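Side-chain contacts in putative sugar ABC transporter (Yersinia enterocolitica subsp. enterocolitica 8081, PDB 5ULB), which probably binds methylthioribose-like sugars in the periplasm for an ABC importer, and here holds the selenium analogue, a methylseleno-ribofuranose, as both anomers: residues A196-A199 and K205-A208; Q70-K75 and V97-A102; A291-A296 and P315-S320; S126-S131 and Q164-Q169. All coordinates share one frame; numbering follows the deposited sequence.

Interaction 1 (A196-A199 and K205-A208); sequences AVLA and KIDA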
loop_
_atom_site.group_PDB
_atom_site.type_symbol
_atom_site.label_atom_id
_atom_site.label_comp_id
_atom_site.label_asym_id
_atom_site.label_seq_id
_atom_site.Cartn_x
_atom_site.Cartn_y
_atom_site.Cartn_z
ATOM N N ALA A 196 4.649 25.185 -7.403
ATOM C CA ALA A 196 4.687 26.432 -6.683
ATOM C C ALA A 196 5.805 26.446 -5.618
ATOM O O ALA A 196 6.428 27.502 -5.405
ATOM C CB ALA A 196 3.318 26.695 -6.015
ATOM N N VAL A 197 6.096 25.302 -4.981
ATOM C CA VAL A 197 7.184 25.230 -3.995
ATOM C C VAL A 197 8.525 25.453 -4.742
ATOM O O VAL A 197 9.431 26.159 -4.230
ATOM C CB VAL A 197 7.151 23.910 -3.231
ATOM C CG1 VAL A 197 8.309 23.888 -2.286
ATOM C CG2 VAL A 197 5.951 23.933 -2.378
ATOM N N LEU A 198 8.665 24.889 -5.945
ATOM C CA LEU A 198 9.876 25.082 -6.750
ATOM C C LEU A 198 10.103 26.571 -7.087
ATOM O O LEU A 198 11.240 27.075 -7.197
ATOM C CB LEU A 198 9.795 24.298 -8.004
ATOM C CG LEU A 198 9.808 22.772 -7.853
ATOM C CD1 LEU A 198 9.582 22.089 -9.198
ATOM C CD2 LEU A 198 11.144 22.263 -7.303
ATOM N N ALA A 199 8.988 27.293 -7.239
ATOM C CA ALA A 199 9.108 28.737 -7.519
ATOM C C ALA A 199 9.519 29.552 -6.331
ATOM O O ALA A 199 10.152 30.612 -6.467
ATOM C CB ALA A 199 7.786 29.221 -8.060
ATOM N N LYS A 205 18.244 25.767 -3.776
ATOM C CA LYS A 205 17.622 25.907 -2.484
ATOM C C LYS A 205 16.900 24.664 -1.999
ATOM O O LYS A 205 16.487 24.608 -0.812
ATOM C CB LYS A 205 16.678 27.093 -2.452
ATOM C CG LYS A 205 17.233 28.401 -2.787
ATOM C CD LYS A 205 18.168 28.867 -1.758
ATOM C CE LYS A 205 18.732 30.277 -2.161
ATOM N NZ LYS A 205 19.661 30.739 -1.148
ATOM N N ILE A 206 16.748 23.657 -2.867
ATOM C CA ILE A 206 16.145 22.362 -2.495
ATOM C C ILE A 206 17.156 21.294 -2.973
ATOM O O ILE A 206 17.584 21.298 -4.110
ATOM C CB ILE A 206 14.756 22.097 -3.199
ATOM C CG1 ILE A 206 13.785 23.169 -2.838
ATOM C CG2 ILE A 206 14.272 20.734 -2.829
ATOM C CD1 ILE A 206 12.546 23.132 -3.752
ATOM N N ASP A 207 17.431 20.356 -2.067
ATOM C CA ASP A 207 18.288 19.220 -2.428
ATOM C C ASP A 207 17.559 17.939 -2.787
ATOM O O ASP A 207 17.992 17.191 -3.692
ATOM C CB ASP A 207 19.245 18.935 -1.243
ATOM C CG ASP A 207 20.139 20.129 -0.943
ATOM O OD1 ASP A 207 20.813 20.524 -1.896
ATOM O OD2 ASP A 207 20.048 20.717 0.168
ATOM N N ALA A 208 16.435 17.643 -2.068
ATOM C CA ALA A 208 15.807 16.381 -2.237
ATOM C C ALA A 208 14.345 16.485 -1.836
ATOM O O ALA A 208 13.952 17.369 -1.085
ATOM C CB ALA A 208 16.561 15.281 -1.439
#
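Ile206 lays the end of its side chain against Leu198. Its CD1 meets Leu198 CD2 at 3.9 Å, methyl to methyl, and the two side chains cross at about a right angle. Ile206 starts from a CB that points at the helix. CG1 lies beside the backbone N, and chi2 of 167° extends the chain so that CD1 leads. Leu198 starts from a CB that points away from the loop, and its CD2 branch turns back to make the touch. The same Ile206 CD1 also lies 4.4 Å from Val197 O.

The contact joins the last turns of helix 186-200 to the loop that leads into strand 208-211. Strand 173-179, this helix and strand 208-211 form a beta-alpha-beta crossover that passes over strand 143-148. Around the pair, Ile232 touches both Leu198 and Ile206, while Leu176 reaches Ile206 from strand 173-179. Beside Ile206, Asp207 OD2 takes a hydrogen bond from Asn144 N, and so ties the loop to strand 143-148.

All three touching residues are buried. The link across them is purely van der Waals, so it rests on the fit of methyl groups and not on directed bonds.

Interaction 2 (Q70-K75 and V97-A102); sequences QAISQK and VANGIA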
loop_
_atom_site.group_PDB
_atom_site.type_symbol
_atom_site.label_atom_id
_atom_site.label_comp_id
_atom_site.label_asym_id
_atom_site.label_seq_id
_atom_site.Cartn_x
_atom_site.Cartn_y
_atom_site.Cartn_z
ATOM N N GLN A 70 -23.269 -0.961 4.299
ATOM C CA GLN A 70 -24.048 -1.671 3.306
ATOM C C GLN A 70 -23.562 -3.110 3.123
ATOM O O GLN A 70 -24.349 -4.040 3.050
ATOM C CB GLN A 70 -24.017 -0.978 1.993
ATOM C CG GLN A 70 -24.735 0.371 2.010
ATOM C CD GLN A 70 -24.466 1.288 0.867
ATOM O OE1 GLN A 70 -24.071 0.892 -0.183
ATOM N NE2 GLN A 70 -24.780 2.591 1.085
ATOM N N ALA A 71 -22.209 -3.296 3.151
ATOM C CA ALA A 71 -21.695 -4.707 3.034
ATOM C C ALA A 71 -22.157 -5.539 4.241
ATOM O O ALA A 71 -22.467 -6.707 4.094
ATOM C CB ALA A 71 -20.183 -4.663 2.968
ATOM N N ILE A 72 -22.149 -4.988 5.439
ATOM C CA ILE A 72 -22.658 -5.711 6.628
ATOM C C ILE A 72 -24.133 -6.086 6.409
ATOM O O ILE A 72 -24.542 -7.210 6.623
ATOM C CB ILE A 72 -22.506 -4.880 7.915
ATOM C CG1 ILE A 72 -21.037 -4.644 8.252
ATOM C CG2 ILE A 72 -23.183 -5.506 9.062
ATOM C CD1 ILE A 72 -20.768 -3.562 9.308
ATOM N N SER A 73 -24.944 -5.108 5.970
ATOM C CA SER A 73 -26.358 -5.382 5.755
ATOM C C SER A 73 -26.655 -6.397 4.706
ATOM O O SER A 73 -27.688 -7.084 4.823
ATOM C CB SER A 73 -27.143 -4.049 5.406
ATOM O OG SER A 73 -26.869 -3.580 4.074
ATOM N N GLN A 74 -25.745 -6.512 3.698
ATOM C CA GLN A 74 -25.844 -7.465 2.624
ATOM C C GLN A 74 -25.394 -8.852 3.031
ATOM O O GLN A 74 -25.532 -9.799 2.274
ATOM C CB GLN A 74 -25.049 -6.977 1.423
ATOM C CG GLN A 74 -25.708 -5.721 0.694
ATOM C CD GLN A 74 -27.072 -5.912 -0.012
ATOM O OE1 GLN A 74 -27.706 -6.959 0.149
ATOM N NE2 GLN A 74 -27.537 -4.915 -0.779
ATOM N N LYS A 75 -24.817 -8.966 4.222
ATOM C CA LYS A 75 -24.436 -10.306 4.746
ATOM C C LYS A 75 -23.372 -10.996 3.872
ATOM O O LYS A 75 -23.436 -12.194 3.564
ATOM C CB LYS A 75 -25.637 -11.261 4.947
ATOM C CG LYS A 75 -26.614 -10.707 5.957
ATOM C CD LYS A 75 -27.824 -11.632 6.213
ATOM C CE LYS A 75 -27.444 -12.965 6.881
ATOM N NZ LYS A 75 -28.664 -13.805 7.237
ATOM N N VAL A 97 -17.712 -8.095 13.130
ATOM C CA VAL A 97 -17.492 -9.333 13.933
ATOM C C VAL A 97 -18.802 -9.802 14.596
ATOM O O VAL A 97 -19.154 -11.006 14.617
ATOM C CB VAL A 97 -16.403 -9.118 14.976
ATOM C CG1 VAL A 97 -16.339 -10.326 15.882
ATOM C CG2 VAL A 97 -15.086 -8.913 14.268
ATOM N N ALA A 98 -19.569 -8.821 15.161
ATOM C CA ALA A 98 -20.832 -9.169 15.840
ATOM C C ALA A 98 -21.849 -9.786 14.923
ATOM O O ALA A 98 -22.687 -10.482 15.373
ATOM C CB ALA A 98 -21.427 -7.922 16.459
ATOM N N ASN A 99 -21.728 -9.483 13.638
ATOM C CA ASN A 99 -22.598 -10.034 12.583
ATOM C C ASN A 99 -22.048 -11.274 11.961
ATOM O O ASN A 99 -22.702 -11.793 11.057
ATOM C CB ASN A 99 -22.932 -9.027 11.500
ATOM C CG ASN A 99 -23.966 -7.959 11.924
ATOM O OD1 ASN A 99 -25.095 -8.156 11.656
ATOM N ND2 ASN A 99 -23.575 -6.891 12.619
ATOM N N GLY A 100 -21.016 -11.886 12.523
ATOM C CA GLY A 100 -20.533 -13.163 12.059
ATOM C C GLY A 100 -19.837 -13.137 10.734
ATOM O O GLY A 100 -19.767 -14.191 10.087
ATOM N N ILE A 101 -19.278 -11.986 10.380
ATOM C CA ILE A 101 -18.620 -11.813 9.068
ATOM C C ILE A 101 -17.082 -11.879 9.317
ATOM O O ILE A 101 -16.568 -11.183 10.192
ATOM C CB ILE A 101 -19.050 -10.488 8.473
ATOM C CG1 ILE A 101 -20.604 -10.468 8.205
ATOM C CG2 ILE A 101 -18.284 -10.168 7.166
ATOM C CD1 ILE A 101 -21.059 -9.085 7.770
ATOM N N ALA A 102 -16.425 -12.713 8.582
ATOM C CA ALA A 102 -14.948 -12.808 8.684
ATOM C C ALA A 102 -14.313 -11.500 8.208
ATOM O O ALA A 102 -14.778 -10.893 7.216
ATOM C CB ALA A 102 -14.440 -13.955 7.804
HETATM O O HOH W 1 -25.097 -8.774 8.792
#
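With chi1 at -75°, Asn99 sets CG beside its backbone N, and the CG2 branch of Ile72, which points away from its own N, meets it. A chi2 of -95° turns the flat amide so that one face looks at Ile72. CG2 sits almost straight above that face, 3.8 Å from Asn99 CG and likewise 3.8 Å from Asn99 ND2. The two side chains cross at about a right angle.

Both polar atoms of the amide have partners. ND2 hydrogen-bonds Arg95 O in the last turns of helix 89-98. OD1 accepts from a water at 2.9 Å, and the same water donates to Ile72 O at 2.7 Å. The water bridges the segments. Together with the Arg95 bond it holds the amide in this rotation.

Ile101 comes in beside this pair. Its CD1 packs on the backbone of Ile72, 3.9 Å from Ile72 CA, and lies 4.4 Å from Ile72 CG2. Gly100, with positive phi, is the C-prime residue of a Schellman motif that ends helix 89-98, and Ile101 follows it.

The contact joins the C-terminal parts of helices 61-73 and 89-98. On the sheet side, Ile79 of strand 78-82 touches both Ile72 and Ile101. Ala102 then enters strand 102-106, which pairs with strand 78-82, and its side chain touches helix 262-278.

Interaction 3 (A291-A296 and P315-S320); sequences ASIPQA and PGWGQS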
loop_
_atom_site.group_PDB
_atom_site.type_symbol
_atom_site.label_atom_id
_atom_site.label_comp_id
_atom_site.label_asym_id
_atom_site.label_seq_id
_atom_site.Cartn_x
_atom_site.Cartn_y
_atom_site.Cartn_z
ATOM N N ALA A 291 11.210 -4.427 0.101
ATOM C CA ALA A 291 12.467 -4.433 -0.557
ATOM C C ALA A 291 12.818 -3.025 -0.992
ATOM O O ALA A 291 11.941 -2.224 -1.308
ATOM C CB ALA A 291 12.447 -5.357 -1.792
ATOM N N SER A 292 14.120 -2.735 -1.015
ATOM C CA SER A 292 14.583 -1.454 -1.449
ATOM C C SER A 292 15.067 -1.603 -2.914
ATOM O O SER A 292 16.002 -2.370 -3.175
ATOM C CB SER A 292 15.726 -0.959 -0.586
ATOM O OG SER A 292 15.242 -0.907 0.786
ATOM N N ILE A 293 14.475 -0.786 -3.779
ATOM C CA ILE A 293 14.653 -0.913 -5.210
ATOM C C ILE A 293 15.451 0.303 -5.701
ATOM O O ILE A 293 14.936 1.396 -5.754
ATOM C CB ILE A 293 13.302 -0.972 -5.976
ATOM C CG1 ILE A 293 12.403 -2.048 -5.410
ATOM C CG2 ILE A 293 13.500 -1.135 -7.506
ATOM C CD1 ILE A 293 10.961 -1.971 -5.833
ATOM N N PRO A 294 16.705 0.126 -6.021
ATOM C CA PRO A 294 17.579 1.285 -6.498
ATOM C C PRO A 294 17.417 1.548 -7.999
ATOM O O PRO A 294 17.327 0.630 -8.784
ATOM C CB PRO A 294 19.012 0.864 -6.178
ATOM C CG PRO A 294 18.928 -0.652 -6.273
ATOM C CD PRO A 294 17.532 -1.116 -5.912
ATOM N N GLN A 295 17.445 2.812 -8.355
ATOM C CA GLN A 295 17.349 3.230 -9.744
ATOM C C GLN A 295 18.350 2.539 -10.632
ATOM O O GLN A 295 18.038 2.126 -11.742
ATOM C CB GLN A 295 17.561 4.727 -9.819
ATOM C CG GLN A 295 17.565 5.336 -11.192
ATOM C CD GLN A 295 17.684 6.813 -11.194
ATOM O OE1 GLN A 295 18.489 7.372 -10.436
ATOM N NE2 GLN A 295 16.898 7.505 -12.067
ATOM N N ALA A 296 19.575 2.371 -10.144
ATOM C CA ALA A 296 20.626 1.815 -11.050
ATOM C C ALA A 296 20.251 0.389 -11.520
ATOM O O ALA A 296 20.602 -0.000 -12.656
ATOM C CB ALA A 296 21.931 1.811 -10.402
ATOM N N PRO A 315 15.450 -11.131 -5.865
ATOM C CA PRO A 315 15.106 -12.452 -5.321
ATOM C C PRO A 315 14.024 -12.346 -4.296
ATOM O O PRO A 315 14.191 -11.549 -3.365
ATOM C CB PRO A 315 16.370 -12.879 -4.616
ATOM C CG PRO A 315 17.460 -12.323 -5.512
ATOM C CD PRO A 315 16.946 -10.937 -5.917
ATOM N N GLY A 316 12.940 -13.113 -4.532
ATOM C CA GLY A 316 11.844 -13.238 -3.698
ATOM C C GLY A 316 10.772 -12.121 -3.712
ATOM O O GLY A 316 9.744 -12.218 -2.993
ATOM N N TRP A 317 10.900 -11.181 -4.621
ATOM C CA TRP A 317 9.954 -10.089 -4.723
ATOM C C TRP A 317 8.533 -10.617 -4.957
ATOM O O TRP A 317 8.227 -11.455 -5.826
ATOM C CB TRP A 317 10.313 -9.182 -5.873
ATOM C CG TRP A 317 9.217 -8.233 -6.148
ATOM C CD1 TRP A 317 8.262 -8.344 -7.167
ATOM C CD2 TRP A 317 8.956 -7.066 -5.442
ATOM N NE1 TRP A 317 7.466 -7.272 -7.085
ATOM C CE2 TRP A 317 7.827 -6.474 -6.030
ATOM C CE3 TRP A 317 9.555 -6.402 -4.332
ATOM C CZ2 TRP A 317 7.334 -5.248 -5.552
ATOM C CZ3 TRP A 317 9.023 -5.297 -3.870
ATOM C CH2 TRP A 317 7.922 -4.724 -4.492
ATOM N N GLY A 318 7.646 -10.011 -4.169
ATOM C CA GLY A 318 6.212 -10.199 -4.366
ATOM C C GLY A 318 5.675 -11.591 -4.087
ATOM O O GLY A 318 4.534 -11.952 -4.496
ATOM N N GLN A 319 6.446 -12.383 -3.391
ATOM C CA GLN A 319 6.065 -13.778 -3.113
ATOM C C GLN A 319 6.089 -14.056 -1.620
ATOM O O GLN A 319 6.897 -13.501 -0.891
ATOM C CB GLN A 319 7.127 -14.740 -3.756
ATOM C CG GLN A 319 7.343 -14.524 -5.272
ATOM C CD GLN A 319 8.788 -14.915 -5.754
ATOM O OE1 GLN A 319 9.599 -14.066 -6.261
ATOM N NE2 GLN A 319 9.123 -16.174 -5.560
ATOM N N SER A 320 5.135 -14.851 -1.161
ATOM C CA SER A 320 5.160 -15.318 0.212
ATOM C C SER A 320 4.268 -16.548 0.260
ATOM O O SER A 320 3.133 -16.520 -0.309
ATOM C CB SER A 320 4.483 -14.248 1.153
ATOM O OG SER A 320 4.393 -14.744 2.422
#
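Ala291, in a strand, comes within 7.5 Å (CA to CA) of Trp317, which stands at the second position of a type II beta turn running from Gly316 to Gln319. The turn is closed by a weak bond from Gln319 N to Gly316 O, and Gly318 takes the positive phi at its third position.

Trp317 carries the contact with the six-membered part of its indole. A chi1 of 169° carries CG away from the backbone N and swings the ring out to the strand. Ala291 CB lies at the ring edge, near its plane, 4.0 Å from both Trp317 CE3 and Trp317 CZ3. The methyl therefore straddles one bond of the rim and does not lie over the face. Further along the strand, Ile293 CD1 approaches Trp317 CH2 obliquely at 4.3 Å. Ala291 and Ile293 share one side of the strand, while the CB of Ser292 points away from the turn.

The fold is that of a periplasmic binding protein. Strand 285-294 lies between strands 118-122 and 254-259, and its backbone pairs with the latter through Ala291 with Ala259 and Ile293 with Ser257. The loop that carries Trp317 belongs to the chain beyond helix 295-299, for which Pro294 is the N-cap. The indole stays about 11 Å from the bound sugar, so it is not part of the pocket wall.

On the pyrrole part of the ring, Trp317 NE1 makes a weak hydrogen bond to Val307 O. Ile239, Asp261 and Leu310 also touch the Trp317 side chain.

Interaction 4 (S126-S131 and Q164-Q169); sequences SLTNES and QALLKQ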
loop_
_atom_site.group_PDB
_atom_site.type_symbol
_atom_site.label_atom_id
_atom_site.label_comp_id
_atom_site.label_asym_id
_atom_site.label_seq_id
_atom_site.Cartn_x
_atom_site.Cartn_y
_atom_site.Cartn_z
ATOM N N SER A 126 10.480 0.822 8.920
ATOM C CA SER A 126 11.528 0.354 7.960
ATOM C C SER A 126 11.370 1.026 6.553
ATOM O O SER A 126 12.374 1.417 5.951
ATOM C CB SER A 126 11.471 -1.138 7.838
ATOM O OG SER A 126 12.497 -1.561 6.961
ATOM N N LEU A 127 10.152 1.155 6.083
ATOM C CA LEU A 127 9.935 1.868 4.793
ATOM C C LEU A 127 10.580 3.235 4.877
ATOM O O LEU A 127 11.186 3.718 3.880
ATOM C CB LEU A 127 8.452 2.010 4.453
ATOM C CG LEU A 127 7.710 0.745 4.125
ATOM C CD1 LEU A 127 6.208 1.010 3.984
ATOM C CD2 LEU A 127 8.214 0.056 2.886
ATOM N N THR A 128 10.394 3.955 5.987
ATOM C CA THR A 128 10.969 5.256 6.197
ATOM C C THR A 128 12.489 5.202 6.330
ATOM O O THR A 128 13.186 6.018 5.751
ATOM C CB THR A 128 10.309 5.925 7.420
ATOM O OG1 THR A 128 8.906 6.020 7.229
ATOM C CG2 THR A 128 10.870 7.233 7.753
ATOM N N ASN A 129 12.944 4.306 7.218
ATOM C CA ASN A 129 14.382 4.230 7.457
ATOM C C ASN A 129 15.128 3.946 6.191
ATOM O O ASN A 129 16.257 4.438 6.018
ATOM C CB ASN A 129 14.656 3.233 8.577
ATOM C CG ASN A 129 14.154 3.704 9.954
ATOM O OD1 ASN A 129 13.986 4.860 10.188
ATOM N ND2 ASN A 129 13.886 2.741 10.835
ATOM N N GLU A 130 14.595 3.078 5.312
ATOM C CA GLU A 130 15.301 2.752 4.103
ATOM C C GLU A 130 15.245 3.828 3.025
ATOM O O GLU A 130 16.119 3.997 2.202
ATOM C CB GLU A 130 14.823 1.409 3.573
ATOM C CG GLU A 130 15.131 0.242 4.471
ATOM C CD GLU A 130 16.608 0.068 5.013
ATOM O OE1 GLU A 130 17.512 0.288 4.336
ATOM O OE2 GLU A 130 16.736 -0.358 6.227
ATOM N N SER A 131 14.119 4.562 2.953
ATOM C CA SER A 131 13.902 5.570 1.885
ATOM C C SER A 131 14.480 6.910 2.299
ATOM O O SER A 131 15.418 7.443 1.669
ATOM C CB SER A 131 12.398 5.679 1.524
ATOM O OG SER A 131 11.600 6.045 2.603
ATOM N N GLN A 164 10.434 11.810 12.023
ATOM C CA GLN A 164 10.828 12.764 13.055
ATOM C C GLN A 164 12.036 12.222 13.854
ATOM O O GLN A 164 12.914 13.010 14.210
ATOM C CB GLN A 164 9.693 13.074 13.976
ATOM C CG GLN A 164 8.614 13.961 13.384
ATOM C CD GLN A 164 9.041 15.405 13.063
ATOM O OE1 GLN A 164 8.507 16.035 12.090
ATOM N NE2 GLN A 164 9.944 15.925 13.850
ATOM N N ALA A 165 12.081 10.891 14.099
ATOM C CA ALA A 165 13.286 10.376 14.727
ATOM C C ALA A 165 14.559 10.578 13.936
ATOM O O ALA A 165 15.650 10.881 14.499
ATOM C CB ALA A 165 13.033 8.942 15.136
ATOM N N LEU A 166 14.478 10.425 12.611
ATOM C CA LEU A 166 15.650 10.684 11.783
ATOM C C LEU A 166 15.994 12.142 11.692
ATOM O O LEU A 166 17.207 12.496 11.577
ATOM C CB LEU A 166 15.466 10.095 10.385
ATOM C CG LEU A 166 15.446 8.565 10.396
ATOM C CD1 LEU A 166 15.074 7.956 9.049
ATOM C CD2 LEU A 166 16.786 7.945 10.893
ATOM N N LEU A 167 15.012 13.064 11.730
ATOM C CA LEU A 167 15.339 14.489 11.773
ATOM C C LEU A 167 16.050 14.830 13.071
ATOM O O LEU A 167 16.978 15.640 13.076
ATOM C CB LEU A 167 14.066 15.339 11.755
ATOM C CG LEU A 167 13.357 15.434 10.374
ATOM C CD1 LEU A 167 12.197 16.465 10.601
ATOM C CD2 LEU A 167 14.240 15.852 9.232
ATOM N N LYS A 168 15.664 14.199 14.171
ATOM C CA LYS A 168 16.297 14.473 15.472
ATOM C C LYS A 168 17.774 13.975 15.412
ATOM O O LYS A 168 18.725 14.627 15.921
ATOM C CB LYS A 168 15.523 13.838 16.574
ATOM C CG LYS A 168 15.986 14.212 17.923
ATOM C CD LYS A 168 15.085 13.576 19.046
ATOM C CE LYS A 168 14.258 14.629 19.778
ATOM N NZ LYS A 168 15.209 15.635 20.352
ATOM N N GLN A 169 18.008 12.863 14.717
ATOM C CA GLN A 169 19.368 12.301 14.629
ATOM C C GLN A 169 20.245 13.179 13.766
ATOM O O GLN A 169 21.436 13.228 14.025
ATOM C CB GLN A 169 19.329 10.891 14.033
ATOM C CG GLN A 169 18.931 9.705 14.802
ATOM C CD GLN A 169 19.144 8.386 14.016
ATOM O OE1 GLN A 169 19.781 8.323 13.042
ATOM N NE2 GLN A 169 18.682 7.307 14.607
#
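Two helices of the periplasmic binding protein fold, 124-138 and 154-169, pack together here through Asn129 and Leu166. Helix 154-169 belongs to a beta-alpha-beta crossover between the neighbouring parallel strands 143-148 and 173-179.

Leu166 carries the contact from its side. Its CB points at helix 124-138, and with chi2 at 172° the CD1 branch is the one carried farthest from CA. CD1 lies 3.5 Å from Asn129 OD1 and 4.1 Å from Asn129 CA. Asn129 OD1 is also 4.0 Å from Leu166 CG, so the carboxamide oxygen rests alongside the end of the leucine. This is packing of an oxygen on carbon and not a hydrogen bond.

Thr128 borders the same methyl. Its carbonyl O is 4.3 Å from Leu166 CD1, and its CG2 stands 4.5 Å from that carbon. Thr128 OG1 is turned to its own helix, where it bonds Asp124 O. Thr128 and Leu127 also touch Arg159, a residue of the sugar pocket, and the Thr128 side chain is about 10 Å from the bound sugar.

One turn on, Ser131 OG donates to Leu127 O at 2.7 Å and also bonds Trp210 NE1. Leu127 O accepts a second bond from Ser131 N, and the two donors reach it from opposite faces of the carbonyl plane.

In the fold
From the N terminus, interaction 2 comes first and closes a loop through strand 78-82 and helix 89-98. Interaction 4 follows, closing a loop that contains strand 143-148 by joining helices 124-138 and 154-169. Interaction 1 then closes a short loop at the end of helix 186-200, before strand 208-211. Interaction 3 is last and brings the C-terminal loop back to strand 285-294. The four loops lie in series; none nests in or crosses another. Interactions 1 and 2 lie on opposite sides of the chain's centre, their own centres 48 Å apart. Interactions 3 and 4 touch directly, where Ser292 OG packs 3.6 Å from Glu130 CB, so strand 285-294 is joined to helix 124-138.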